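Local structure of capsular polysaccharide biosynthesis protein (Burkholderia pseudomallei, 4BQN) at residues 5-11 and 32-38; 28-33 and 215-220; 44-50 and 73-77. The protein binds coenzyme A and is probably an acetyltransferase in the biosynthesis of capsular polysaccharide. The protein carries 1 engineered substitution. All coordinates share one frame. Where two conformers were deposited one is given. Residues are numbered along the deposited sequence.

How the interactions relate
Interactions 1 and 2 adjoin, with centres about 11 Å apart, and share Asp32 and Trp33, where helix 27-32 runs into strand 33-35. Arg5 NH1 lies 2.9 Å from Ala30 O, a probable hydrogen bond, and Tyr8 packs on Phe29. Interaction 3 follows interaction 1 along the chain, with centres about 19 Å apart. The two meet where Tyr11 OH lies 2.7 Å from Tyr77 O, also a probable hydrogen bond. Interactions 2 and 3 do not touch; their nearest atoms are about 19 Å apart. Coenzyme A lies about 8 Å from the Tyr11 side chain and about 7 Å from that of Arg73. Interaction 2 is away from the known binding residues.

Interaction 1 (5-11 and 32-38); sequences RKKYSVY and DWELVEM
Trp33 lies with one face of its indole under the Lys6 side chain. Lys6 CD sits 4.2 Å from the centroid of the Trp33 six-membered ring, a CH-pi contact. Trp33 has chi1 m and chi2 96°. Strands 6-11 and 33-35 run parallel in register, pairing Lys6 with Trp33, Lys7 with Glu34 and Tyr8 with Leu35. The axes of these short segments approach to 4.6 Å and cross at -43°. The ladder alternates: Lys6 N to Asp32 O 3.0 Å, Glu34 N to Lys6 O 2.8 Å, Tyr8 N to Glu34 O 3.0 Å and Val36 N to Tyr8 O 2.8 Å. This is a beta-alpha-beta unit: helices 15-24 and 27-32 link the two strands, and 33-35 is an outermost strand of the four-stranded parallel sheet. On the face with Lys6 and Trp33, Tyr8 (chi1 p) takes Leu35 CD1 over its ring, 4.0 Å from the centroid. Its hydroxyl bonds to Asn24. On the other face Lys7 and Glu34 sit side by side. The direct backbone ladder ends at Val36; further on the chains part, and the Tyr11 and Met38 CA atoms are 6.0 Å apart. Ser9 (chi1 t) bonds from OG to Val36 O at 2.7 Å. Water 2 joins Val10 O (2.8 Å) to Met38 N (3.0 Å). Water 3 joins Val10 O to Met38 O, at 2.9 Å from each. Tyr11 CD1 packs against Met38 CE at 3.7 Å.

Interaction 2 (28-33 and 215-220); sequences TFARDW and MLALGY
Two helix C-termini meet here, and the one at 215-220 closes with a Schellman motif. Gly219 has phi/psi of 100/6; its N bonds to Leu216 O at 3.0 Å, and Tyr220 N bonds to Met215 O at 3.1 Å. A side chain at Gly219 would jam against the preceding carbonyl. The backbone then turns extended at Tyr220 (-72/154). Tyr220 points toward helix 27-32 with chi1 m and chi2 -81°. Its ring packs beside Thr28, whose CG2 is 3.7 Å from Tyr220 CE1. Met215 (m, t, p) brings its CE to 4.1 Å from Phe29 CB, although the nearest CA atoms, those of Phe29 and Met215, are 7.6 Å apart. Phe29 is t, with chi2 88°. Its ring edge receives Leu218 (m, t) at 3.8 Å between Phe29 CE1 and Leu218 CD1. The Phe29 ring also stacks on that of Trp33 (chi1 m, chi2 96°) and meets Tyr8 of strand 6-11 edge-to-face. The contact thus joins helices 27-32 and 204-217 beside the parallel sheet, away from the coenzyme A site. Arg31 (t, t, p) folds its guanidinium back to Asp32 (chi1 m) in a salt bridge, with Arg31 NE to Asp32 OD1 and Arg31 NH2 to Asp32 OD2 both 3.0 Å. Tyr220 OH donates to Asp32 OD2 at 2.7 Å and accepts a weak bond from Trp33 NE1 at 3.0 Å.

Interaction 3 (44-50 and 73-77); sequences ASEEQID and RGEKY
One carbonyl accepts from both terminal nitrogens of a guanidinium: Ala44 O takes Arg73 NH1 at 2.8 Å and Arg73 NH2 at 3.0 Å. It lies near the guanidinium plane. Arg73 reaches it with chi1 m, chi2 t and chi3 p, and its NH1 also bonds to Cys41 O. Ala44 is extended (-53/134), as is Ser45 (-83/167), and helix 46-56 begins at Glu46. On the other side, Gly74 has positive phi (121/164) and leads from helix 70-73 into the 3-10 turn 75-77. Tyr77 N bonds to Gly74 O at 3.2 Å. The nearest CA atoms are those of Ile49 and Lys76, 6.9 Å apart. Lys76 is m, t, t, t. This extended chain places its NZ between two acids one helical turn apart, 2.8 Å from Glu46 OE2 and 2.8 Å from Asp50 OD1. The three form a salt-bridge network. Tyr77 (chi1 m, chi2 -84°) packs the CE1 corner of its ring against both Ala44 and Ile49. Tyr77 CE1 is 4.1 Å from Ala44 CB and 3.7 Å from Ile49 CG2. Water 4 donates to Ile49 O at 3.2 Å and to Lys76 O at 2.9 Å. Tyr77 O receives Tyr11 OH from strand 6-11, which ties the turn to the sheet. The segment 73-77 runs on from the short helix 70-73, which is directly preceded by the coenzyme A-binding residue Ser69. Ser45 N bonds to Gln48 OE1 and Gln48 N to Ser45 OG, both at 3.0 Å; Ser45 is the N-cap of helix 46-56 and forms a capping box with Gln48.

Interaction 1 (5-11 and 32-38)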
loop_
_atom_site.group_PDB
_atom_site.type_symbol
_atom_site.label_atom_id
_atom_site.label_comp_id
_atom_site.label_asym_id
_atom_site.label_seq_id
_atom_site.Cartn_x
_atom_site.Cartn_y
_atom_site.Cartn_z
ATOM N N ARG A 5 -30.897 -6.157 -5.322
ATOM C CA ARG A 5 -29.831 -5.978 -4.349
ATOM C C ARG A 5 -29.581 -4.496 -4.096
ATOM O O ARG A 5 -29.850 -3.659 -4.957
ATOM C CB ARG A 5 -28.546 -6.615 -4.873
ATOM C CG ARG A 5 -28.584 -8.129 -4.881
ATOM C CD ARG A 5 -27.309 -8.744 -5.414
ATOM N NE ARG A 5 -27.104 -8.485 -6.834
ATOM C CZ ARG A 5 -25.970 -8.730 -7.495
ATOM N NH1 ARG A 5 -24.902 -9.240 -6.875
ATOM N NH2 ARG A 5 -25.902 -8.460 -8.791
ATOM N N LYS A 6 -29.064 -4.177 -2.913
ATOM C CA LYS A 6 -28.622 -2.818 -2.602
ATOM C C LYS A 6 -27.383 -2.492 -3.425
ATOM O O LYS A 6 -26.664 -3.399 -3.843
ATOM C CB LYS A 6 -28.313 -2.685 -1.111
ATOM C CG LYS A 6 -29.527 -2.837 -0.202
ATOM C CD LYS A 6 -29.116 -2.867 1.258
ATOM C CE LYS A 6 -30.324 -2.993 2.170
ATOM N NZ LYS A 6 -29.955 -2.791 3.600
ATOM N N LYS A 7 -27.139 -1.203 -3.651
ATOM C CA LYS A 7 -26.018 -0.783 -4.482
ATOM C C LYS A 7 -24.874 -0.215 -3.650
ATOM O O LYS A 7 -25.087 0.566 -2.709
ATOM C CB LYS A 7 -26.466 0.233 -5.534
ATOM C CG LYS A 7 -27.511 -0.304 -6.499
ATOM C CD LYS A 7 -27.955 0.774 -7.475
ATOM C CE LYS A 7 -29.252 0.399 -8.175
ATOM N NZ LYS A 7 -29.919 1.606 -8.741
ATOM N N TYR A 8 -23.654 -0.614 -4.002
ATOM C CA TYR A 8 -22.474 -0.080 -3.340
ATOM C C TYR A 8 -21.389 0.233 -4.335
ATOM O O TYR A 8 -21.371 -0.293 -5.452
ATOM C CB TYR A 8 -21.943 -1.032 -2.248
ATOM C CG TYR A 8 -20.983 -2.112 -2.693
ATOM C CD1 TYR A 8 -21.410 -3.173 -3.488
ATOM C CD2 TYR A 8 -19.652 -2.085 -2.293
ATOM C CE1 TYR A 8 -20.530 -4.163 -3.882
ATOM C CE2 TYR A 8 -18.765 -3.079 -2.676
ATOM C CZ TYR A 8 -19.203 -4.106 -3.472
ATOM O OH TYR A 8 -18.294 -5.081 -3.850
ATOM N N SER A 9 -20.476 1.096 -3.914
ATOM C CA SER A 9 -19.251 1.306 -4.659
ATOM C C SER A 9 -18.103 1.345 -3.680
ATOM O O SER A 9 -18.311 1.537 -2.475
ATOM C CB SER A 9 -19.304 2.611 -5.442
ATOM O OG SER A 9 -18.219 2.668 -6.345
ATOM N N VAL A 10 -16.892 1.162 -4.204
ATOM C CA VAL A 10 -15.673 1.277 -3.405
ATOM C C VAL A 10 -14.740 2.272 -4.096
ATOM O O VAL A 10 -14.316 2.052 -5.243
ATOM C CB VAL A 10 -14.941 -0.071 -3.197
ATOM C CG1 VAL A 10 -13.930 0.074 -2.069
ATOM C CG2 VAL A 10 -15.910 -1.211 -2.862
ATOM N N TYR A 11 -14.432 3.363 -3.402
ATOM C CA TYR A 11 -13.568 4.387 -3.965
ATOM C C TYR A 11 -12.332 4.561 -3.102
ATOM O O TYR A 11 -12.418 4.589 -1.874
ATOM C CB TYR A 11 -14.289 5.725 -4.041
ATOM C CG TYR A 11 -13.399 6.842 -4.505
ATOM C CD1 TYR A 11 -13.021 6.948 -5.839
ATOM C CD2 TYR A 11 -12.929 7.795 -3.599
ATOM C CE1 TYR A 11 -12.202 7.980 -6.262
ATOM C CE2 TYR A 11 -12.103 8.839 -4.012
ATOM C CZ TYR A 11 -11.744 8.925 -5.353
ATOM O OH TYR A 11 -10.950 9.983 -5.768
ATOM N N ASP A 32 -26.555 -9.872 -1.386
ATOM C CA ASP A 32 -27.189 -8.639 -0.902
ATOM C C ASP A 32 -26.784 -7.367 -1.632
ATOM O O ASP A 32 -27.517 -6.371 -1.580
ATOM C CB ASP A 32 -26.903 -8.439 0.596
ATOM C CG ASP A 32 -27.474 -9.553 1.461
ATOM O OD1 ASP A 32 -28.496 -10.159 1.073
ATOM O OD2 ASP A 32 -26.901 -9.809 2.544
ATOM N N TRP A 33 -25.617 -7.385 -2.279
ATOM C CA TRP A 33 -25.000 -6.157 -2.773
ATOM C C TRP A 33 -24.571 -6.266 -4.216
ATOM O O TRP A 33 -23.993 -7.284 -4.623
ATOM C CB TRP A 33 -23.766 -5.817 -1.932
ATOM C CG TRP A 33 -24.083 -5.547 -0.504
ATOM C CD1 TRP A 33 -24.013 -6.433 0.544
ATOM C CD2 TRP A 33 -24.515 -4.301 0.048
ATOM N NE1 TRP A 33 -24.374 -5.803 1.715
ATOM C CE2 TRP A 33 -24.714 -4.504 1.436
ATOM C CE3 TRP A 33 -24.778 -3.036 -0.502
ATOM C CZ2 TRP A 33 -25.130 -3.470 2.292
ATOM C CZ3 TRP A 33 -25.199 -2.012 0.342
ATOM C CH2 TRP A 33 -25.376 -2.239 1.728
ATOM N N GLU A 34 -24.864 -5.209 -4.974
ATOM C CA GLU A 34 -24.418 -5.103 -6.361
ATOM C C GLU A 34 -23.449 -3.932 -6.499
ATOM O O GLU A 34 -23.740 -2.800 -6.076
ATOM C CB GLU A 34 -25.593 -4.946 -7.336
ATOM C CG GLU A 34 -25.158 -4.885 -8.800
ATOM C CD GLU A 34 -26.297 -4.655 -9.785
ATOM O OE1 GLU A 34 -27.484 -4.688 -9.393
ATOM O OE2 GLU A 34 -25.995 -4.444 -10.977
ATOM N N LEU A 35 -22.283 -4.208 -7.080
ATOM C CA LEU A 35 -21.242 -3.196 -7.251
ATOM C C LEU A 35 -21.555 -2.260 -8.415
ATOM O O LEU A 35 -21.897 -2.713 -9.521
ATOM C CB LEU A 35 -19.891 -3.873 -7.498
ATOM C CG LEU A 35 -18.688 -2.954 -7.750
ATOM C CD1 LEU A 35 -18.391 -2.099 -6.532
ATOM C CD2 LEU A 35 -17.475 -3.775 -8.142
ATOM N N VAL A 36 -21.410 -0.961 -8.169
ATOM C CA VAL A 36 -21.356 0.049 -9.233
ATOM C C VAL A 36 -19.919 0.569 -9.183
ATOM O O VAL A 36 -19.530 1.232 -8.220
ATOM C CB VAL A 36 -22.382 1.184 -9.007
ATOM C CG1 VAL A 36 -22.350 2.178 -10.165
ATOM C CG2 VAL A 36 -23.786 0.607 -8.830
ATOM N N GLU A 37 -19.122 0.253 -10.203
ATOM C CA GLU A 37 -17.674 0.520 -10.170
ATOM C C GLU A 37 -17.319 2.003 -10.239
ATOM O O GLU A 37 -17.890 2.738 -11.041
ATOM C CB GLU A 37 -16.975 -0.190 -11.331
ATOM C CG GLU A 37 -16.963 -1.702 -11.249
ATOM C CD GLU A 37 -16.406 -2.338 -12.507
ATOM O OE1 GLU A 37 -16.396 -1.665 -13.561
ATOM O OE2 GLU A 37 -15.988 -3.511 -12.442
ATOM N N MET A 38 -16.374 2.439 -9.405
ATOM C CA MET A 38 -15.770 3.767 -9.526
ATOM C C MET A 38 -14.282 3.604 -9.757
ATOM O O MET A 38 -13.611 2.832 -9.057
ATOM C CB MET A 38 -15.992 4.608 -8.268
ATOM C CG MET A 38 -17.398 5.165 -8.179
ATOM S SD MET A 38 -17.648 6.214 -6.742
ATOM C CE MET A 38 -16.505 7.565 -7.007
HETATM O O HOH W 1 -29.963 -3.935 -7.663
HETATM O O HOH W 2 -15.680 0.533 -7.211
HETATM O O HOH W 3 -12.015 2.938 -6.684
#

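Interaction 2 (28-33 and 215-220)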
loop_
_atom_site.group_PDB
_atom_site.type_symbol
_atom_site.label_atom_id
_atom_site.label_comp_id
_atom_site.label_asym_id
_atom_site.label_seq_id
_atom_site.Cartn_x
_atom_site.Cartn_y
_atom_site.Cartn_z
ATOM N N THR A 28 -22.395 -14.654 0.482
ATOM C CA THR A 28 -23.375 -13.995 1.347
ATOM C C THR A 28 -23.418 -12.487 1.066
ATOM O O THR A 28 -24.500 -11.888 1.000
ATOM C CB THR A 28 -23.108 -14.318 2.830
ATOM O OG1 THR A 28 -23.210 -15.733 3.013
ATOM C CG2 THR A 28 -24.115 -13.643 3.738
ATOM N N PHE A 29 -22.247 -11.882 0.867
ATOM C CA PHE A 29 -22.185 -10.475 0.496
ATOM C C PHE A 29 -22.824 -10.250 -0.880
ATOM O O PHE A 29 -23.642 -9.341 -1.059
ATOM C CB PHE A 29 -20.735 -9.970 0.489
ATOM C CG PHE A 29 -20.614 -8.509 0.165
ATOM C CD1 PHE A 29 -20.687 -7.537 1.165
ATOM C CD2 PHE A 29 -20.438 -8.109 -1.151
ATOM C CE1 PHE A 29 -20.583 -6.195 0.850
ATOM C CE2 PHE A 29 -20.334 -6.775 -1.472
ATOM C CZ PHE A 29 -20.409 -5.812 -0.477
ATOM N N ALA A 30 -22.449 -11.087 -1.848
ATOM C CA ALA A 30 -22.924 -10.944 -3.230
ATOM C C ALA A 30 -24.432 -11.167 -3.373
ATOM O O ALA A 30 -25.048 -10.662 -4.307
ATOM C CB ALA A 30 -22.147 -11.857 -4.166
ATOM N N ARG A 31 -25.022 -11.904 -2.434
ATOM C CA ARG A 31 -26.478 -12.096 -2.374
ATOM C C ARG A 31 -27.187 -10.752 -2.155
ATOM O O ARG A 31 -28.282 -10.524 -2.677
ATOM C CB ARG A 31 -26.830 -13.093 -1.252
ATOM C CG ARG A 31 -28.314 -13.334 -1.008
ATOM C CD ARG A 31 -28.540 -14.009 0.344
ATOM N NE ARG A 31 -28.169 -13.121 1.445
ATOM C CZ ARG A 31 -27.819 -13.520 2.664
ATOM N NH1 ARG A 31 -27.795 -14.814 2.973
ATOM N NH2 ARG A 31 -27.489 -12.616 3.577
ATOM N N ASP A 32 -26.555 -9.872 -1.386
ATOM C CA ASP A 32 -27.189 -8.639 -0.902
ATOM C C ASP A 32 -26.784 -7.367 -1.632
ATOM O O ASP A 32 -27.517 -6.371 -1.580
ATOM C CB ASP A 32 -26.903 -8.439 0.596
ATOM C CG ASP A 32 -27.474 -9.553 1.461
ATOM O OD1 ASP A 32 -28.496 -10.159 1.073
ATOM O OD2 ASP A 32 -26.901 -9.809 2.544
ATOM N N TRP A 33 -25.617 -7.385 -2.279
ATOM C CA TRP A 33 -25.000 -6.157 -2.773
ATOM C C TRP A 33 -24.571 -6.266 -4.216
ATOM O O TRP A 33 -23.993 -7.284 -4.623
ATOM C CB TRP A 33 -23.766 -5.817 -1.932
ATOM C CG TRP A 33 -24.083 -5.547 -0.504
ATOM C CD1 TRP A 33 -24.013 -6.433 0.544
ATOM C CD2 TRP A 33 -24.515 -4.301 0.048
ATOM N NE1 TRP A 33 -24.374 -5.803 1.715
ATOM C CE2 TRP A 33 -24.714 -4.504 1.436
ATOM C CE3 TRP A 33 -24.778 -3.036 -0.502
ATOM C CZ2 TRP A 33 -25.130 -3.470 2.292
ATOM C CZ3 TRP A 33 -25.199 -2.012 0.342
ATOM C CH2 TRP A 33 -25.376 -2.239 1.728
ATOM N N MET A 215 -17.321 -6.534 6.209
ATOM C CA MET A 215 -18.562 -7.285 6.402
ATOM C C MET A 215 -19.046 -7.213 7.837
ATOM O O MET A 215 -20.252 -7.110 8.065
ATOM C CB MET A 215 -18.418 -8.732 5.940
ATOM C CG MET A 215 -18.322 -8.862 4.415
ATOM S SD MET A 215 -18.399 -10.550 3.791
ATOM C CE MET A 215 -20.036 -11.024 4.374
ATOM N N LEU A 216 -18.126 -7.247 8.804
ATOM C CA LEU A 216 -18.543 -7.128 10.209
ATOM C C LEU A 216 -19.166 -5.766 10.456
ATOM O O LEU A 216 -20.166 -5.670 11.157
ATOM C CB LEU A 216 -17.362 -7.346 11.156
ATOM C CG LEU A 216 -16.773 -8.754 11.110
ATOM C CD1 LEU A 216 -15.459 -8.837 11.872
ATOM C CD2 LEU A 216 -17.749 -9.797 11.650
ATOM N N ALA A 217 -18.592 -4.724 9.853
ATOM C CA ALA A 217 -19.112 -3.355 10.015
ATOM C C ALA A 217 -20.518 -3.223 9.439
ATOM O O ALA A 217 -21.320 -2.421 9.920
ATOM C CB ALA A 217 -18.174 -2.357 9.349
ATOM N N LEU A 218 -20.805 -4.011 8.406
ATOM C CA LEU A 218 -22.127 -4.042 7.785
ATOM C C LEU A 218 -23.155 -4.896 8.531
ATOM O O LEU A 218 -24.336 -4.891 8.175
ATOM C CB LEU A 218 -22.000 -4.516 6.339
ATOM C CG LEU A 218 -21.248 -3.556 5.417
ATOM C CD1 LEU A 218 -21.032 -4.244 4.081
ATOM C CD2 LEU A 218 -22.017 -2.253 5.236
ATOM N N GLY A 219 -22.718 -5.621 9.564
ATOM C CA GLY A 219 -23.632 -6.417 10.382
ATOM C C GLY A 219 -23.683 -7.894 10.072
ATOM O O GLY A 219 -24.498 -8.605 10.650
ATOM N N TYR A 220 -22.819 -8.378 9.177
ATOM C CA TYR A 220 -22.703 -9.822 8.965
ATOM C C TYR A 220 -22.021 -10.473 10.163
ATOM O O TYR A 220 -21.262 -9.813 10.868
ATOM C CB TYR A 220 -21.913 -10.129 7.684
ATOM C CG TYR A 220 -22.628 -9.684 6.429
ATOM C CD1 TYR A 220 -23.633 -10.473 5.866
ATOM C CD2 TYR A 220 -22.308 -8.479 5.804
ATOM C CE1 TYR A 220 -24.313 -10.064 4.732
ATOM C CE2 TYR A 220 -22.974 -8.069 4.656
ATOM C CZ TYR A 220 -23.973 -8.865 4.129
ATOM O OH TYR A 220 -24.636 -8.460 2.994
#

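Interaction 3 (44-50 and 73-77)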
loop_
_atom_site.group_PDB
_atom_site.type_symbol
_atom_site.label_atom_id
_atom_site.label_comp_id
_atom_site.label_asym_id
_atom_site.label_seq_id
_atom_site.Cartn_x
_atom_site.Cartn_y
_atom_site.Cartn_z
ATOM N N ALA A 44 -9.036 8.119 -12.087
ATOM C CA ALA A 44 -10.298 8.724 -12.521
ATOM C C ALA A 44 -10.043 10.007 -13.287
ATOM O O ALA A 44 -9.267 10.850 -12.843
ATOM C CB ALA A 44 -11.197 9.019 -11.325
ATOM N N SER A 45 -10.708 10.169 -14.426
ATOM C CA SER A 45 -10.642 11.436 -15.139
ATOM C C SER A 45 -11.654 12.407 -14.539
ATOM O O SER A 45 -12.542 12.011 -13.770
ATOM C CB SER A 45 -10.971 11.235 -16.609
ATOM O OG SER A 45 -12.354 10.921 -16.729
ATOM N N GLU A 46 -11.533 13.678 -14.900
ATOM C CA GLU A 46 -12.489 14.659 -14.428
ATOM C C GLU A 46 -13.895 14.351 -14.904
ATOM O O GLU A 46 -14.852 14.480 -14.139
ATOM C CB GLU A 46 -12.063 16.058 -14.828
ATOM C CG GLU A 46 -12.841 17.137 -14.104
ATOM C CD GLU A 46 -12.316 18.523 -14.406
ATOM O OE1 GLU A 46 -11.311 18.653 -15.154
ATOM O OE2 GLU A 46 -12.907 19.481 -13.881
ATOM N N GLU A 47 -14.014 13.910 -16.155
ATOM C CA GLU A 47 -15.314 13.563 -16.695
ATOM C C GLU A 47 -15.913 12.403 -15.892
ATOM O O GLU A 47 -17.099 12.419 -15.551
ATOM C CB GLU A 47 -15.197 13.220 -18.184
ATOM C CG GLU A 47 -14.933 14.421 -19.090
ATOM C CD GLU A 47 -13.542 15.027 -18.932
ATOM O OE1 GLU A 47 -12.578 14.289 -18.623
ATOM O OE2 GLU A 47 -13.410 16.254 -19.132
ATOM N N GLN A 48 -15.086 11.417 -15.560
ATOM C CA GLN A 48 -15.563 10.262 -14.790
ATOM C C GLN A 48 -15.988 10.645 -13.383
ATOM O O GLN A 48 -17.054 10.231 -12.912
ATOM C CB GLN A 48 -14.513 9.159 -14.735
ATOM C CG GLN A 48 -14.354 8.457 -16.071
ATOM C CD GLN A 48 -13.109 7.613 -16.167
ATOM O OE1 GLN A 48 -12.157 7.778 -15.411
ATOM N NE2 GLN A 48 -13.098 6.710 -17.138
ATOM N N ILE A 49 -15.159 11.435 -12.712
ATOM C CA ILE A 49 -15.473 11.807 -11.334
ATOM C C ILE A 49 -16.707 12.708 -11.244
ATOM O O ILE A 49 -17.511 12.589 -10.295
ATOM C CB ILE A 49 -14.238 12.356 -10.571
ATOM C CG1 ILE A 49 -14.337 11.992 -9.087
ATOM C CG2 ILE A 49 -14.048 13.853 -10.788
ATOM C CD1 ILE A 49 -14.060 10.528 -8.792
ATOM N N ASP A 50 -16.868 13.583 -12.246
ATOM C CA ASP A 50 -18.073 14.413 -12.364
ATOM C C ASP A 50 -19.317 13.536 -12.498
ATOM O O ASP A 50 -20.327 13.767 -11.820
ATOM C CB ASP A 50 -17.997 15.327 -13.593
ATOM C CG ASP A 50 -17.100 16.546 -13.394
ATOM O OD1 ASP A 50 -16.696 16.886 -12.259
ATOM O OD2 ASP A 50 -16.810 17.199 -14.420
ATOM N N ARG A 73 -5.433 15.723 -5.673
ATOM C CA ARG A 73 -5.729 16.067 -7.078
ATOM C C ARG A 73 -6.783 17.159 -7.203
ATOM O O ARG A 73 -7.158 17.544 -8.314
ATOM C CB ARG A 73 -6.188 14.840 -7.874
ATOM C CG ARG A 73 -5.061 13.891 -8.236
ATOM C CD ARG A 73 -5.574 12.705 -9.043
ATOM N NE ARG A 73 -6.042 13.137 -10.361
ATOM C CZ ARG A 73 -6.894 12.461 -11.136
ATOM N NH1 ARG A 73 -7.398 11.298 -10.743
ATOM N NH2 ARG A 73 -7.246 12.945 -12.327
ATOM N N GLY A 74 -7.285 17.639 -6.066
ATOM C CA GLY A 74 -8.359 18.628 -6.060
ATOM C C GLY A 74 -9.583 18.136 -5.314
ATOM O O GLY A 74 -9.750 16.937 -5.076
ATOM N N GLU A 75 -10.462 19.072 -4.974
ATOM C CA GLU A 75 -11.682 18.751 -4.244
ATOM C C GLU A 75 -12.503 17.618 -4.856
ATOM O O GLU A 75 -13.064 16.810 -4.114
ATOM C CB GLU A 75 -12.549 20.003 -4.120
ATOM C CG GLU A 75 -13.782 19.797 -3.249
ATOM C CD GLU A 75 -14.627 21.038 -3.109
ATOM O OE1 GLU A 75 -14.784 21.771 -4.102
ATOM O OE2 GLU A 75 -15.144 21.259 -1.997
ATOM N N LYS A 76 -12.594 17.567 -6.188
ATOM C CA LYS A 76 -13.497 16.611 -6.844
ATOM C C LYS A 76 -13.167 15.150 -6.534
ATOM O O LYS A 76 -14.048 14.298 -6.614
ATOM C CB LYS A 76 -13.510 16.822 -8.365
ATOM C CG LYS A 76 -14.162 18.113 -8.815
ATOM C CD LYS A 76 -14.192 18.178 -10.334
ATOM C CE LYS A 76 -15.011 19.357 -10.810
ATOM N NZ LYS A 76 -15.169 19.258 -12.279
ATOM N N TYR A 77 -11.895 14.867 -6.218
ATOM C CA TYR A 77 -11.429 13.502 -5.960
ATOM C C TYR A 77 -11.352 13.201 -4.469
ATOM O O TYR A 77 -11.022 12.080 -4.078
ATOM C CB TYR A 77 -10.055 13.284 -6.603
ATOM C CG TYR A 77 -10.058 13.613 -8.075
ATOM C CD1 TYR A 77 -10.468 12.670 -9.015
ATOM C CD2 TYR A 77 -9.691 14.882 -8.527
ATOM C CE1 TYR A 77 -10.502 12.972 -10.362
ATOM C CE2 TYR A 77 -9.726 15.196 -9.874
ATOM C CZ TYR A 77 -10.135 14.229 -10.786
ATOM O OH TYR A 77 -10.184 14.510 -12.132
HETATM O O HOH W 4 -16.559 14.705 -8.106
#